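Local atomic coordinates of adhesin (Neisseria meningitidis, PDB entry 5MY7), a protein that acts as a lysozyme inhibitor and probably as an adhesin of the meningococcus. Residues Ala30-Tyr36 and Lys45-Phe50. Numbering follows the deposited sequence.
Sequences AKKTVSY and KVTYGF
The pairing of Ala30-Tyr36 with Lys45-Phe50 is the antiparallel pairing of the two strands of a beta hairpin that opens the first four-stranded antiparallel sheet of this all-beta ACP-like domain. Strand 31-37 is the sheet's edge; strand 43-50 runs inside it, its other side bonded to strand 56-63. Both segments are extended, with phi from about -90° to -135° and psi near 125-150°; the N-to-C directions of the short strands make an angle of 156°, close to antiparallel, and their axes approach to 4.5 Å. Two hydrogen-bonded pairs set the register: Lys32-Tyr48 (Lys32 N to Tyr48 O 2.9 Å, Tyr48 N to Lys32 O 2.8 Å) and Val34-Val46 (Val34 N to Val46 O and Val46 N to Val34 O, both 2.9 Å). Phe50 N to Ala30 O, 2.8 Å, extends the ladder. Alternating with these rungs are the non-hydrogen-bonded pairs Lys31-Gly49 and Thr33-Thr47, with Ser35-Lys45 beyond Val34-Val46; CA-H...O contacts such as Thr33 CA to Val46 O (3.3 Å) fill in. On the face of Val34, Val46 and Tyr48, Tyr36 CE1 packs 3.8 Å from Val46 CG2, while both tyrosines, chi1 m, bring their hydroxyls together: Tyr48 OH donates to Tyr36 OH at 2.8 Å. Ile107 of the second sheet touches Tyr36, Val46 and Tyr48, so this face builds the interior between the sheets. The other face is polar: Thr33 and Thr47, both chi1 m, share an OG1-OG1 hydrogen bond of 2.8 Å, and Thr33 CG2 rests 3.3 Å from Lys45 CG. Hydroxyl pairs thus tie the strands together on both faces, one beside exposed lysines and the other giving the buried Tyr48 hydroxyl a partner in Tyr36 OH among apolar side chains.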
# COMPACT_ATOMS: atom_id res chain seq x y z
N ALA A 30 5.88 9.34 12.06
CA ALA A 30 5.70 10.24 10.87
C ALA A 30 4.83 9.56 9.81
O ALA A 30 5.09 8.42 9.44
CB ALA A 30 7.05 10.62 10.28
N LYS A 31 3.80 10.27 9.34
CA LYS A 31 2.87 9.82 8.30
C LYS A 31 3.03 10.64 7.02
O LYS A 31 3.28 11.84 7.09
CB LYS A 31 1.42 9.99 8.79
CG LYS A 31 1.06 9.24 10.06
CD LYS A 31 -0.38 9.54 10.45
CE LYS A 31 -0.68 8.87 11.77
NZ LYS A 31 -2.07 9.18 12.18
N LYS A 32 2.87 9.96 5.89
CA LYS A 32 2.79 10.64 4.56
C LYS A 32 1.64 10.03 3.73
O LYS A 32 1.52 8.80 3.66
CB LYS A 32 4.10 10.48 3.75
CG LYS A 32 5.38 10.96 4.41
CD LYS A 32 5.44 12.48 4.56
CE LYS A 32 6.57 12.89 5.50
NZ LYS A 32 6.47 14.34 5.77
N THR A 33 0.86 10.87 3.06
CA THR A 33 -0.33 10.42 2.31
C THR A 33 -0.13 10.64 0.81
O THR A 33 0.34 11.72 0.40
CB THR A 33 -1.58 11.13 2.84
OG1 THR A 33 -1.77 10.81 4.24
CG2 THR A 33 -2.84 10.71 2.06
N VAL A 34 -0.52 9.65 0.01
CA VAL A 34 -0.45 9.70 -1.45
C VAL A 34 -1.85 9.36 -2.01
O VAL A 34 -2.50 8.39 -1.55
CB VAL A 34 0.61 8.71 -2.05
CG1 VAL A 34 0.66 8.81 -3.57
CG2 VAL A 34 1.96 8.98 -1.42
N SER A 35 -2.32 10.18 -2.99
CA SER A 35 -3.57 9.89 -3.71
C SER A 35 -3.26 9.28 -5.07
O SER A 35 -2.36 9.76 -5.77
CB SER A 35 -4.41 11.20 -3.88
OG SER A 35 -4.81 11.65 -2.61
N TYR A 36 -4.00 8.21 -5.41
CA TYR A 36 -3.80 7.40 -6.63
C TYR A 36 -5.02 7.34 -7.54
O TYR A 36 -6.16 7.43 -7.05
CB TYR A 36 -3.43 5.95 -6.28
CG TYR A 36 -2.19 5.79 -5.41
CD1 TYR A 36 -2.27 5.84 -4.04
CD2 TYR A 36 -0.93 5.53 -5.98
CE1 TYR A 36 -1.13 5.70 -3.23
CE2 TYR A 36 0.21 5.40 -5.21
CZ TYR A 36 0.11 5.49 -3.82
OH TYR A 36 1.21 5.34 -3.00
N LYS A 45 -6.74 6.74 -1.53
CA LYS A 45 -5.79 7.51 -0.75
C LYS A 45 -5.14 6.58 0.27
O LYS A 45 -5.86 5.93 1.08
CB LYS A 45 -6.52 8.67 -0.05
CG LYS A 45 -5.66 9.72 0.61
CD LYS A 45 -6.51 10.93 1.11
CE LYS A 45 -7.53 10.55 2.22
NZ LYS A 45 -7.06 9.75 3.44
N VAL A 46 -3.80 6.56 0.30
CA VAL A 46 -3.05 5.68 1.21
C VAL A 46 -2.09 6.49 2.06
O VAL A 46 -1.36 7.35 1.54
CB VAL A 46 -2.22 4.59 0.44
CG1 VAL A 46 -1.52 3.61 1.42
CG2 VAL A 46 -3.13 3.84 -0.52
N THR A 47 -2.10 6.22 3.37
CA THR A 47 -1.22 6.84 4.35
C THR A 47 -0.17 5.82 4.82
O THR A 47 -0.55 4.72 5.27
CB THR A 47 -2.02 7.41 5.53
OG1 THR A 47 -2.95 8.40 5.04
CG2 THR A 47 -1.07 8.06 6.59
N TYR A 48 1.10 6.18 4.67
CA TYR A 48 2.22 5.35 5.08
C TYR A 48 2.83 5.88 6.37
O TYR A 48 3.10 7.10 6.50
CB TYR A 48 3.30 5.28 3.98
CG TYR A 48 2.78 4.80 2.64
CD1 TYR A 48 2.65 3.43 2.36
CD2 TYR A 48 2.35 5.68 1.64
CE1 TYR A 48 2.15 2.96 1.16
CE2 TYR A 48 1.86 5.22 0.43
CZ TYR A 48 1.74 3.86 0.19
OH TYR A 48 1.26 3.37 -1.02
N GLY A 49 3.06 4.95 7.32
CA GLY A 49 3.83 5.25 8.53
C GLY A 49 5.32 4.95 8.39
O GLY A 49 5.70 3.93 7.79
N PHE A 50 6.13 5.86 8.94
CA PHE A 50 7.60 5.75 8.88
C PHE A 50 8.21 5.84 10.27
O PHE A 50 7.81 6.72 11.01
CB PHE A 50 8.16 6.90 8.06
CG PHE A 50 7.94 6.79 6.56
CD1 PHE A 50 8.88 6.15 5.75
CD2 PHE A 50 6.81 7.33 5.97
CE1 PHE A 50 8.70 6.05 4.38
CE2 PHE A 50 6.63 7.24 4.61
CZ PHE A 50 7.55 6.60 3.81